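Phosphate ABC transporter, periplasmic phosphate-binding protein (Borrelia burgdorferi, PDB 4N13) binds inorganic phosphate with micromolar affinity as the solute-binding lipoprotein of the PstSACB ABC transporter, which imports phosphate into the cell. Local coordinates at residues 20-25 against 224-229; 83-88 against 253-258; 51-56 against 62-67; 24-29 against 244-249. All coordinates share one frame; numbering follows the deposited sequence. Where two conformers were deposited one is given.

Interaction 1: 20-25 against 224-229; sequences TTVSPI and RNLIIV. With SO4 (sulfate ion), chain D.
Leu226 and Val22 meet through a single pair of methyl groups, with Val22 CG1 3.6 Å from Leu226 CD1. Leu226, on strand 223-230, has its CB pointing toward the turn that leads into helix 23-36, and Val22 occupies the N-cap position of that helix. The two side chains lie alongside each other, running in opposite senses, and Leu226 CG also lies 4.0 Å from Val22 CG1. In the conformer described, chi1 of -65° sets CG1 anti to the carbonyl carbon and beside the leucine; Val22 has a second conformer, which leaves this detail tentative. Thr21 grazes the same leucine methyl at the margin, its OG1 lying 4.2 Å from Leu226 CD1. That hydroxyl has its polar partner elsewhere, in a hydrogen bond with Ser19 OG. One residue earlier the turn becomes polar: the backbone N of Thr20 donates to sulfate O1 over 3.1 Å, with an N-H...O angle of 161°. Ser19 and Ser49 bind the same ion through their hydroxyls. The sulfate probably comes from the crystallisation liquor, and its place is consistent with the phosphate site inferred by similarity, to which Ser19, Thr20 and Thr21 are assigned. The contact thus divides by chemistry: dispersion between buried methyls seats the turn against the sheet, while the partners of the anion include a backbone amide and hydroxyl groups.

Interaction 2: 83-88 against 253-258; sequences VFAYDA and DIVEEQ
A classic beta bulge in strand 80-93 receives helix 249-257 here: Phe84 and Ala85 both lie opposite Leu226 of the neighbouring antiparallel strand, and Val255 of the helix packs against the pair. CB of Val255 points toward the strand, and its two methyls are divided between the bulge residues. CG1 meets the methyl of Ala85, with 3.6 Å between Val255 CG1 and Ala85 CB, and this is the tighter of the two apolar contacts. CG2 goes to Phe84, lying 4.2 Å from Phe84 CD1 in an oblique approach to the ring and 4.0 Å from the backbone atom Phe84 O. The fork follows from chi1 of Val255, 168°, which puts CG1 anti to the backbone N and leaves CG2 beside that nitrogen. Ala85 CB also sits over one face of the Phe84 ring, 4.0 Å above its plane and offset toward the rim, so the small methyl touches both the aromatic ring and the valine. Phe84 O is engaged as well by a hydrogen bond from Gln252 NE2, one turn earlier on the helix. On the helix side, Val255 further touches Met29 of helix 23-36 and Phe260 of the following loop. A helix laid on a central sheet, with an aliphatic side chain such as Val255 turned onto the strand, is the layered alpha/beta construction of the periplasmic binding protein fold, and here it brings the C-terminal helix onto a bulged strand.

Interaction 3: 51-56 against 62-67; sequences VGINGL and KIAISS. With SO4 (sulfate ion), chain D.
Ala64 and Gly52 bring helix 49-57 close to strand 63-66, with the methyl Ala64 CB 3.5 Å from Gly52 O. Their CA atoms are 5.0 Å apart, an approach helped by the lack of a side chain at Gly52. Around this methyl the helix adds two aliphatic side chains: Ile53 CG1 lies 4.1 Å from Ala64 CB, and Leu56 CB comes to 4.3 Å from the same atom. Further along the strand, Ile53 CD1 reaches Ser66, 4.0 Å from its OG. Just before the strand Leu56 CD1 rests against the backbone, 3.4 Å from Lys62 O; chi1 of 173° sets CG anti to the backbone N, and with chi2 at 70° CD1 comes to that carbonyl. The short segments run nearly antiparallel, with 161° between their directions and 7.1 Å between their axes. Such a helix, connected to its strand by a short loop and laid along the sheet, belongs to the alpha/beta layering of a class II periplasmic binding protein. Beyond the packing surface, polar partners lie at both ends. The OG of Ser66 is hydrogen-bonded to Arg68 O, while Lys62 NZ makes a salt bridge with Asp236 OD2 and a hydrogen bond to Ile13 O. Just past the strand, in one of two conformers, Ser67 OG comes to 2.5 Å from sulfate O4, short enough for the detail of this bond to be doubtful. The hydroxyl of Ser49, at the helix's beginning, receives the Ser67 backbone N-H and also binds the ion.

Interaction 4: 24-29 against 244-249; sequences PILDEM and DFMTSS
Two helices, 23-36 and 237-246, pack through buried methionines on one side of the mixed sheet in this alpha/beta binding-protein fold. Met29 and Met246 have the nearest CA atoms across the contact, 6.9 Å apart, and their side chains cross at about a right angle. Met29 lays its sulfur against the Met246 side chain, with Met29 SD 3.8 Å from Met246 CG. The extended shape of Met29 beyond CG takes its own methyl on to the backbone of the facing helix, where Met29 CE is 3.8 Å from Met246 O. Met246 instead bends at its last torsion, chi3 71°, and this places its CE beside Leu26, 4.0 Å from Leu26 CD1. Phe245 lies next to Met246, its CE2 4.0 Å from Met29 CB; the ring also meets Tyr33, one turn further along helix 23-36. The Phe245 carbonyl closes the end of helix 237-246, where it accepts the backbone N-H of Ser248; the Ser248 hydroxyl comes near the same oxygen in one of two conformers, a doubtful second bond. Nearest of all across the contact, Phe245 CE2 stands 3.4 Å from Met29 O, approached obliquely.

How the interactions relate
Strand 223-230 is the common element: it pairs antiparallel with strand 80-93 of interaction 2 and with strand 63-66 of interaction 3, and its Leu226 carries interaction 1. Interactions 1 and 2 have centres about 8 Å apart, interactions 2 and 3 about 18 Å. Interactions 1 and 4 share Pro24 and Ile25 of helix 23-36, and helices 237-246 and 249-257, used by interactions 4 and 2, are consecutive. Along the chain interaction 3, local in sequence, closes before interaction 2 opens, whereas the segments of interaction 2 alternate with those of interactions 1 and 4. Interactions 1 and 3 both reach the sulfate, through Thr20 and Ser67, just beyond strands 12-18 and 63-66 of the one sheet.

Interaction 1: 20-25 against 224-229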
loop_
_atom_site.group_PDB
_atom_site.type_symbol
_atom_site.label_atom_id
_atom_site.label_comp_id
_atom_site.label_asym_id
_atom_site.label_seq_id
_atom_site.Cartn_x
_atom_site.Cartn_y
_atom_site.Cartn_z
ATOM N N THR A 20 0.891 -11.884 -1.695
ATOM C CA THR A 20 2.086 -12.127 -2.489
ATOM C C THR A 20 3.106 -10.996 -2.358
ATOM O O THR A 20 4.313 -11.205 -2.498
ATOM C CB THR A 20 1.697 -12.345 -3.960
ATOM O OG1 THR A 20 1.011 -11.187 -4.460
ATOM C CG2 THR A 20 0.774 -13.544 -4.068
ATOM N N THR A 21 2.632 -9.808 -2.033
ATOM C CA THR A 21 3.469 -8.627 -2.086
ATOM C C THR A 21 4.593 -8.652 -1.048
ATOM O O THR A 21 5.547 -7.925 -1.168
ATOM C CB THR A 21 2.620 -7.344 -1.898
ATOM O OG1 THR A 21 2.138 -7.264 -0.549
ATOM C CG2 THR A 21 1.437 -7.312 -2.881
ATOM N N VAL A 22 4.479 -9.505 -0.036
ATOM C CA VAL A 22 5.448 -9.504 1.063
ATOM C C VAL A 22 6.253 -10.787 1.163
ATOM O O VAL A 22 6.994 -10.985 2.131
ATOM C CB VAL A 22 4.775 -9.251 2.410
ATOM C CG1 VAL A 22 4.191 -7.845 2.441
ATOM C CG2 VAL A 22 3.707 -10.294 2.684
ATOM N N SER A 23 6.168 -11.647 0.158
ATOM C CA SER A 23 6.914 -12.898 0.203
ATOM C C SER A 23 8.395 -12.770 0.601
ATOM O O SER A 23 8.837 -13.482 1.478
ATOM C CB SER A 23 6.784 -13.660 -1.108
ATOM O OG SER A 23 5.448 -14.072 -1.302
ATOM N N PRO A 24 9.181 -11.909 -0.066
ATOM C CA PRO A 24 10.601 -11.919 0.328
ATOM C C PRO A 24 10.853 -11.326 1.720
ATOM O O PRO A 24 11.865 -11.655 2.324
ATOM C CB PRO A 24 11.290 -11.138 -0.795
ATOM C CG PRO A 24 10.221 -10.311 -1.404
ATOM C CD PRO A 24 8.948 -11.090 -1.271
ATOM N N ILE A 25 9.955 -10.491 2.222
ATOM C CA ILE A 25 10.037 -10.021 3.603
ATOM C C ILE A 25 9.778 -11.168 4.551
ATOM O O ILE A 25 10.559 -11.403 5.474
ATOM C CB ILE A 25 9.030 -8.900 3.859
ATOM C CG1 ILE A 25 9.481 -7.661 3.066
ATOM C CG2 ILE A 25 8.930 -8.577 5.353
ATOM C CD1 ILE A 25 8.457 -6.560 2.972
ATOM N N ARG A 224 -1.823 0.958 1.907
ATOM C CA ARG A 224 -2.313 -0.299 2.437
ATOM C C ARG A 224 -1.575 -0.599 3.725
ATOM O O ARG A 224 -0.363 -0.413 3.830
ATOM C CB ARG A 224 -2.073 -1.423 1.443
ATOM C CG ARG A 224 -2.831 -1.271 0.135
ATOM C CD ARG A 224 -3.049 -2.631 -0.434
ATOM N NE ARG A 224 -3.658 -2.706 -1.759
ATOM C CZ ARG A 224 -4.958 -2.873 -2.004
ATOM N NH1 ARG A 224 -5.848 -2.877 -1.019
ATOM N NH2 ARG A 224 -5.374 -3.027 -3.246
ATOM N N ASN A 225 -2.324 -1.065 4.705
ATOM C CA ASN A 225 -1.770 -1.498 5.981
ATOM C C ASN A 225 -1.539 -3.005 5.918
ATOM O O ASN A 225 -2.484 -3.774 5.715
ATOM C CB ASN A 225 -2.759 -1.173 7.110
ATOM C CG ASN A 225 -2.888 0.321 7.406
ATOM O OD1 ASN A 225 -2.294 1.150 6.756
ATOM N ND2 ASN A 225 -3.673 0.652 8.429
ATOM N N LEU A 226 -0.291 -3.440 6.023
ATOM C CA LEU A 226 0.023 -4.870 5.994
ATOM C C LEU A 226 -0.124 -5.407 7.407
ATOM O O LEU A 226 0.515 -4.903 8.337
ATOM C CB LEU A 226 1.430 -5.109 5.457
ATOM C CG LEU A 226 1.527 -5.282 3.932
ATOM C CD1 LEU A 226 1.009 -6.650 3.502
ATOM C CD2 LEU A 226 0.745 -4.221 3.196
ATOM N N ILE A 227 -0.978 -6.410 7.558
ATOM C CA ILE A 227 -1.420 -6.858 8.878
ATOM C C ILE A 227 -1.162 -8.342 9.070
ATOM O O ILE A 227 -1.249 -9.161 8.145
ATOM C CB ILE A 227 -2.923 -6.545 9.148
ATOM C CG1 ILE A 227 -3.832 -7.142 8.080
ATOM C CG2 ILE A 227 -3.133 -5.051 9.282
ATOM C CD1 ILE A 227 -5.301 -7.008 8.420
ATOM N N ILE A 228 -0.836 -8.670 10.317
ATOM C CA ILE A 228 -0.702 -10.024 10.817
ATOM C C ILE A 228 -2.049 -10.393 11.416
ATOM O O ILE A 228 -2.543 -9.703 12.312
ATOM C CB ILE A 228 0.352 -10.068 11.940
ATOM C CG1 ILE A 228 1.724 -9.672 11.398
ATOM C CG2 ILE A 228 0.395 -11.442 12.605
ATOM C CD1 ILE A 228 2.700 -9.261 12.476
ATOM N N VAL A 229 -2.624 -11.473 10.926
ATOM C CA VAL A 229 -3.960 -11.915 11.311
ATOM C C VAL A 229 -3.876 -13.280 11.984
ATOM O O VAL A 229 -3.274 -14.212 11.453
ATOM C CB VAL A 229 -4.909 -11.985 10.088
ATOM C CG1 VAL A 229 -6.336 -12.321 10.518
ATOM C CG2 VAL A 229 -4.877 -10.677 9.301
HETATM S S SO4 D . -2.740 -9.604 -2.260
HETATM O O1 SO4 D . -1.888 -10.733 -2.552
HETATM O O2 SO4 D . -3.070 -8.976 -3.558
HETATM O O3 SO4 D . -3.948 -9.926 -1.500
HETATM O O4 SO4 D . -2.042 -8.629 -1.446
#

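Interaction 2: 83-88 against 253-258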
loop_
_atom_site.group_PDB
_atom_site.type_symbol
_atom_site.label_atom_id
_atom_site.label_comp_id
_atom_site.label_asym_id
_atom_site.label_seq_id
_atom_site.Cartn_x
_atom_site.Cartn_y
_atom_site.Cartn_z
ATOM N N VAL A 83 -0.833 -4.421 12.770
ATOM C CA VAL A 83 -0.115 -3.882 11.614
ATOM C C VAL A 83 1.390 -4.086 11.802
ATOM O O VAL A 83 1.919 -3.922 12.918
ATOM C CB VAL A 83 -0.447 -2.386 11.421
ATOM C CG1 VAL A 83 0.047 -1.540 12.557
ATOM C CG2 VAL A 83 0.142 -1.850 10.115
ATOM N N PHE A 84 2.097 -4.438 10.719
ATOM C CA PHE A 84 3.559 -4.567 10.795
ATOM C C PHE A 84 4.295 -3.867 9.663
ATOM O O PHE A 84 5.500 -3.837 9.689
ATOM C CB PHE A 84 4.010 -6.035 10.875
ATOM C CG PHE A 84 3.979 -6.752 9.563
ATOM C CD1 PHE A 84 5.140 -6.989 8.852
ATOM C CD2 PHE A 84 2.779 -7.186 9.026
ATOM C CE1 PHE A 84 5.106 -7.646 7.640
ATOM C CE2 PHE A 84 2.746 -7.831 7.809
ATOM C CZ PHE A 84 3.902 -8.070 7.127
ATOM N N ALA A 85 3.582 -3.317 8.684
ATOM C CA ALA A 85 4.221 -2.615 7.578
ATOM C C ALA A 85 3.195 -1.812 6.827
ATOM O O ALA A 85 1.999 -2.069 6.960
ATOM C CB ALA A 85 4.940 -3.590 6.639
ATOM N N TYR A 86 3.674 -0.873 6.005
ATOM C CA TYR A 86 2.805 -0.054 5.165
ATOM C C TYR A 86 3.323 -0.020 3.743
ATOM O O TYR A 86 4.541 0.038 3.520
ATOM C CB TYR A 86 2.722 1.383 5.664
ATOM C CG TYR A 86 2.222 1.490 7.067
ATOM C CD1 TYR A 86 0.869 1.495 7.344
ATOM C CD2 TYR A 86 3.107 1.590 8.127
ATOM C CE1 TYR A 86 0.411 1.597 8.656
ATOM C CE2 TYR A 86 2.667 1.688 9.416
ATOM C CZ TYR A 86 1.327 1.703 9.683
ATOM O OH TYR A 86 0.923 1.798 11.002
ATOM N N ASP A 87 2.387 -0.067 2.805
ATOM C CA ASP A 87 2.641 0.070 1.381
ATOM C C ASP A 87 1.934 1.334 0.940
ATOM O O ASP A 87 0.739 1.329 0.602
ATOM C CB ASP A 87 2.096 -1.171 0.668
ATOM C CG ASP A 87 2.103 -1.037 -0.818
ATOM O OD1 ASP A 87 2.909 -0.239 -1.319
ATOM O OD2 ASP A 87 1.309 -1.748 -1.480
ATOM N N ALA A 88 2.673 2.430 0.967
ATOM C CA ALA A 88 2.126 3.756 0.700
ATOM C C ALA A 88 2.375 4.221 -0.721
ATOM O O ALA A 88 3.403 3.899 -1.320
ATOM C CB ALA A 88 2.708 4.775 1.683
ATOM N N ASP A 253 13.530 -3.630 10.382
ATOM C CA ASP A 253 14.637 -3.331 9.466
ATOM C C ASP A 253 14.481 -4.137 8.174
ATOM O O ASP A 253 14.748 -3.624 7.093
ATOM C CB ASP A 253 15.986 -3.649 10.097
ATOM C CG ASP A 253 16.389 -2.659 11.195
ATOM O OD1 ASP A 253 15.771 -1.586 11.310
ATOM O OD2 ASP A 253 17.349 -2.956 11.944
ATOM N N ILE A 254 14.066 -5.404 8.291
ATOM C CA ILE A 254 13.838 -6.219 7.105
ATOM C C ILE A 254 12.762 -5.588 6.219
ATOM O O ILE A 254 12.925 -5.502 5.007
ATOM C CB ILE A 254 13.447 -7.642 7.494
ATOM C CG1 ILE A 254 14.607 -8.330 8.216
ATOM C CG2 ILE A 254 13.023 -8.438 6.262
ATOM C CD1 ILE A 254 14.218 -9.587 8.967
ATOM N N VAL A 255 11.658 -5.155 6.830
ATOM C CA VAL A 255 10.574 -4.498 6.090
ATOM C C VAL A 255 11.123 -3.328 5.274
ATOM O O VAL A 255 10.834 -3.181 4.089
ATOM C CB VAL A 255 9.499 -3.976 7.076
ATOM C CG1 VAL A 255 8.511 -3.050 6.417
ATOM C CG2 VAL A 255 8.744 -5.152 7.709
ATOM N N GLU A 256 11.929 -2.488 5.907
ATOM C CA GLU A 256 12.422 -1.291 5.223
ATOM C C GLU A 256 13.525 -1.591 4.213
ATOM O O GLU A 256 13.590 -0.944 3.165
ATOM C CB GLU A 256 12.830 -0.231 6.253
ATOM C CG GLU A 256 11.608 0.163 7.083
ATOM C CD GLU A 256 11.705 1.514 7.730
ATOM O OE1 GLU A 256 12.836 2.016 7.912
ATOM O OE2 GLU A 256 10.641 2.081 8.082
ATOM N N GLU A 257 14.356 -2.584 4.492
ATOM C CA GLU A 257 15.375 -3.000 3.530
ATOM C C GLU A 257 14.750 -3.536 2.251
ATOM O O GLU A 257 15.386 -3.556 1.206
ATOM C CB GLU A 257 16.264 -4.081 4.148
ATOM C CG GLU A 257 17.166 -3.547 5.232
ATOM C CD GLU A 257 17.634 -4.587 6.259
ATOM O OE1 GLU A 257 17.552 -5.815 6.022
ATOM O OE2 GLU A 257 18.105 -4.156 7.338
ATOM N N GLN A 258 13.496 -3.946 2.324
ATOM C CA GLN A 258 12.795 -4.471 1.164
ATOM C C GLN A 258 11.783 -3.510 0.601
ATOM O O GLN A 258 10.932 -3.891 -0.198
ATOM C CB GLN A 258 12.183 -5.810 1.512
ATOM C CG GLN A 258 13.305 -6.771 1.741
ATOM C CD GLN A 258 12.956 -8.177 1.490
ATOM O OE1 GLN A 258 12.255 -8.484 0.540
ATOM N NE2 GLN A 258 13.423 -9.067 2.352
#

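Interaction 3: 51-56 against 62-67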
loop_
_atom_site.group_PDB
_atom_site.type_symbol
_atom_site.label_atom_id
_atom_site.label_comp_id
_atom_site.label_asym_id
_atom_site.label_seq_id
_atom_site.Cartn_x
_atom_site.Cartn_y
_atom_site.Cartn_z
ATOM N N VAL A 51 -7.109 -15.605 0.422
ATOM C CA VAL A 51 -6.813 -17.027 0.552
ATOM C C VAL A 51 -6.111 -17.319 1.882
ATOM O O VAL A 51 -6.383 -18.317 2.541
ATOM C CB VAL A 51 -5.961 -17.515 -0.626
ATOM C CG1 VAL A 51 -5.468 -18.933 -0.389
ATOM C CG2 VAL A 51 -6.765 -17.403 -1.946
ATOM N N GLY A 52 -5.180 -16.455 2.279
ATOM C CA GLY A 52 -4.524 -16.614 3.552
ATOM C C GLY A 52 -5.495 -16.598 4.716
ATOM O O GLY A 52 -5.411 -17.446 5.606
ATOM N N ILE A 53 -6.392 -15.621 4.741
ATOM C CA ILE A 53 -7.367 -15.556 5.831
ATOM C C ILE A 53 -8.292 -16.786 5.798
ATOM O O ILE A 53 -8.596 -17.381 6.827
ATOM C CB ILE A 53 -8.169 -14.251 5.754
ATOM C CG1 ILE A 53 -7.223 -13.054 5.963
ATOM C CG2 ILE A 53 -9.319 -14.245 6.765
ATOM C CD1 ILE A 53 -7.821 -11.739 5.526
ATOM N N ASN A 54 -8.734 -17.181 4.614
ATOM C CA ASN A 54 -9.568 -18.386 4.511
ATOM C C ASN A 54 -8.799 -19.604 5.030
ATOM O O ASN A 54 -9.352 -20.451 5.736
ATOM C CB ASN A 54 -10.019 -18.562 3.063
ATOM C CG ASN A 54 -11.046 -19.649 2.887
ATOM O OD1 ASN A 54 -10.817 -20.618 2.180
ATOM N ND2 ASN A 54 -12.191 -19.486 3.511
ATOM N N GLY A 55 -7.522 -19.704 4.692
ATOM C CA GLY A 55 -6.718 -20.816 5.162
ATOM C C GLY A 55 -6.541 -20.793 6.679
ATOM O O GLY A 55 -6.511 -21.829 7.328
ATOM N N LEU A 56 -6.407 -19.605 7.253
ATOM C CA LEU A 56 -6.383 -19.440 8.704
ATOM C C LEU A 56 -7.651 -20.004 9.350
ATOM O O LEU A 56 -7.580 -20.817 10.290
ATOM C CB LEU A 56 -6.222 -17.959 9.053
ATOM C CG LEU A 56 -6.350 -17.573 10.527
ATOM C CD1 LEU A 56 -5.154 -18.079 11.323
ATOM C CD2 LEU A 56 -6.426 -16.077 10.660
ATOM N N LYS A 62 -1.632 -20.921 10.685
ATOM C CA LYS A 62 -1.784 -20.336 12.018
ATOM C C LYS A 62 -1.717 -18.808 12.006
ATOM O O LYS A 62 -2.127 -18.158 12.964
ATOM C CB LYS A 62 -0.717 -20.882 12.958
ATOM C CG LYS A 62 -0.951 -22.315 13.364
ATOM C CD LYS A 62 0.099 -22.766 14.366
ATOM C CE LYS A 62 0.000 -24.247 14.669
ATOM N NZ LYS A 62 1.176 -24.697 15.446
ATOM N N ILE A 63 -1.175 -18.234 10.931
ATOM C CA ILE A 63 -1.094 -16.789 10.768
ATOM C C ILE A 63 -1.426 -16.511 9.314
ATOM O O ILE A 63 -0.948 -17.224 8.431
ATOM C CB ILE A 63 0.331 -16.231 11.054
ATOM C CG1 ILE A 63 0.798 -16.601 12.469
ATOM C CG2 ILE A 63 0.387 -14.733 10.809
ATOM C CD1 ILE A 63 2.260 -16.282 12.736
ATOM N N ALA A 64 -2.186 -15.449 9.057
ATOM C CA ALA A 64 -2.368 -14.927 7.703
ATOM C C ALA A 64 -1.782 -13.528 7.629
ATOM O O ALA A 64 -1.857 -12.765 8.590
ATOM C CB ALA A 64 -3.838 -14.886 7.323
ATOM N N ILE A 65 -1.204 -13.200 6.483
ATOM C CA ILE A 65 -0.690 -11.861 6.241
ATOM C C ILE A 65 -1.562 -11.216 5.170
ATOM O O ILE A 65 -1.694 -11.764 4.075
ATOM C CB ILE A 65 0.762 -11.874 5.762
ATOM C CG1 ILE A 65 1.637 -12.650 6.738
ATOM C CG2 ILE A 65 1.236 -10.446 5.579
ATOM C CD1 ILE A 65 1.733 -12.016 8.119
ATOM N N SER A 66 -2.172 -10.066 5.489
ATOM C CA SER A 66 -3.104 -9.428 4.570
ATOM C C SER A 66 -2.707 -7.999 4.254
ATOM O O SER A 66 -2.203 -7.280 5.109
ATOM C CB SER A 66 -4.510 -9.434 5.175
ATOM O OG SER A 66 -5.441 -8.831 4.296
ATOM N N SER A 67 -2.921 -7.611 3.002
ATOM C CA SER A 67 -2.760 -6.233 2.555
ATOM C C SER A 67 -4.087 -5.486 2.484
ATOM O O SER A 67 -4.133 -4.361 2.012
ATOM C CB SER A 67 -2.078 -6.203 1.190
ATOM O OG SER A 67 -2.824 -6.962 0.258
HETATM S S SO4 D . -2.740 -9.604 -2.260
HETATM O O1 SO4 D . -1.888 -10.733 -2.552
HETATM O O2 SO4 D . -3.070 -8.976 -3.558
HETATM O O3 SO4 D . -3.948 -9.926 -1.500
HETATM O O4 SO4 D . -2.042 -8.629 -1.446
#

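Interaction 4: 24-29 against 244-249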
loop_
_atom_site.group_PDB
_atom_site.type_symbol
_atom_site.label_atom_id
_atom_site.label_comp_id
_atom_site.label_asym_id
_atom_site.label_seq_id
_atom_site.Cartn_x
_atom_site.Cartn_y
_atom_site.Cartn_z
ATOM N N PRO A 24 9.181 -11.909 -0.066
ATOM C CA PRO A 24 10.601 -11.919 0.328
ATOM C C PRO A 24 10.853 -11.326 1.720
ATOM O O PRO A 24 11.865 -11.655 2.324
ATOM C CB PRO A 24 11.290 -11.138 -0.795
ATOM C CG PRO A 24 10.221 -10.311 -1.404
ATOM C CD PRO A 24 8.948 -11.090 -1.271
ATOM N N ILE A 25 9.955 -10.491 2.222
ATOM C CA ILE A 25 10.037 -10.021 3.603
ATOM C C ILE A 25 9.778 -11.168 4.551
ATOM O O ILE A 25 10.559 -11.403 5.474
ATOM C CB ILE A 25 9.030 -8.900 3.859
ATOM C CG1 ILE A 25 9.481 -7.661 3.066
ATOM C CG2 ILE A 25 8.930 -8.577 5.353
ATOM C CD1 ILE A 25 8.457 -6.560 2.972
ATOM N N LEU A 26 8.677 -11.889 4.352
ATOM C CA LEU A 26 8.386 -13.022 5.230
ATOM C C LEU A 26 9.505 -14.062 5.148
ATOM O O LEU A 26 9.914 -14.629 6.157
ATOM C CB LEU A 26 7.025 -13.642 4.906
ATOM C CG LEU A 26 5.862 -13.117 5.752
ATOM C CD1 LEU A 26 5.927 -13.644 7.185
ATOM C CD2 LEU A 26 5.774 -11.585 5.734
ATOM N N ASP A 27 10.015 -14.315 3.946
ATOM C CA ASP A 27 11.066 -15.317 3.780
ATOM C C ASP A 27 12.323 -14.929 4.534
ATOM O O ASP A 27 12.936 -15.771 5.206
ATOM C CB ASP A 27 11.395 -15.542 2.304
ATOM C CG ASP A 27 10.268 -16.247 1.545
ATOM O OD1 ASP A 27 9.331 -16.753 2.198
ATOM O OD2 ASP A 27 10.311 -16.286 0.299
ATOM N N GLU A 28 12.708 -13.658 4.439
ATOM C CA GLU A 28 13.884 -13.229 5.187
ATOM C C GLU A 28 13.624 -13.272 6.692
ATOM O O GLU A 28 14.505 -13.626 7.480
ATOM C CB GLU A 28 14.344 -11.843 4.752
ATOM C CG GLU A 28 15.597 -11.400 5.490
ATOM C CD GLU A 28 16.219 -10.139 4.970
ATOM O OE1 GLU A 28 15.805 -9.653 3.896
ATOM O OE2 GLU A 28 17.138 -9.643 5.650
ATOM N N MET A 29 12.422 -12.882 7.107
ATOM C CA MET A 29 12.072 -12.963 8.514
ATOM C C MET A 29 12.172 -14.390 9.028
ATOM O O MET A 29 12.657 -14.615 10.138
ATOM C CB MET A 29 10.681 -12.424 8.784
ATOM C CG MET A 29 10.509 -10.941 8.690
ATOM S SD MET A 29 8.798 -10.461 8.869
ATOM C CE MET A 29 8.972 -8.697 9.055
ATOM N N ASP A 244 6.196 -11.612 17.552
ATOM C CA ASP A 244 7.063 -10.713 18.306
ATOM C C ASP A 244 8.331 -10.384 17.520
ATOM O O ASP A 244 8.802 -9.243 17.528
ATOM C CB ASP A 244 7.411 -11.346 19.646
ATOM C CG ASP A 244 8.371 -10.515 20.449
ATOM O OD1 ASP A 244 7.971 -9.434 20.915
ATOM O OD2 ASP A 244 9.532 -10.943 20.600
ATOM N N PHE A 245 8.862 -11.342 16.768
ATOM C CA PHE A 245 10.009 -11.059 15.907
ATOM C C PHE A 245 9.629 -10.139 14.745
ATOM O O PHE A 245 10.361 -9.208 14.405
ATOM C CB PHE A 245 10.634 -12.353 15.382
ATOM C CG PHE A 245 11.795 -12.104 14.457
ATOM C CD1 PHE A 245 13.044 -11.753 14.964
ATOM C CD2 PHE A 245 11.640 -12.174 13.088
ATOM C CE1 PHE A 245 14.104 -11.498 14.120
ATOM C CE2 PHE A 245 12.705 -11.911 12.245
ATOM C CZ PHE A 245 13.939 -11.577 12.767
ATOM N N MET A 246 8.474 -10.377 14.132
ATOM C CA MET A 246 8.015 -9.565 13.003
ATOM C C MET A 246 7.930 -8.077 13.349
ATOM O O MET A 246 8.189 -7.223 12.498
ATOM C CB MET A 246 6.653 -10.044 12.496
ATOM C CG MET A 246 6.686 -11.417 11.817
ATOM S SD MET A 246 5.076 -11.854 11.122
ATOM C CE MET A 246 5.033 -10.684 9.727
ATOM N N THR A 247 7.519 -7.790 14.582
ATOM C CA THR A 247 7.312 -6.422 15.039
ATOM C C THR A 247 8.511 -5.882 15.844
ATOM O O THR A 247 8.445 -4.804 16.391
ATOM C CB THR A 247 6.005 -6.306 15.852
ATOM O OG1 THR A 247 6.064 -7.170 16.988
ATOM C CG2 THR A 247 4.810 -6.704 14.994
ATOM N N SER A 248 9.590 -6.654 15.897
ATOM C CA SER A 248 10.838 -6.247 16.537
ATOM C C SER A 248 11.626 -5.309 15.620
ATOM O O SER A 248 11.378 -5.236 14.420
ATOM C CB SER A 248 11.708 -7.478 16.813
ATOM O OG SER A 248 12.244 -7.987 15.591
ATOM N N SER A 249 12.609 -4.618 16.173
ATOM C CA SER A 249 13.435 -3.739 15.364
ATOM C C SER A 249 14.113 -4.453 14.181
ATOM O O SER A 249 14.160 -3.908 13.071
ATOM C CB SER A 249 14.448 -3.035 16.251
ATOM O OG SER A 249 13.761 -2.146 17.100
#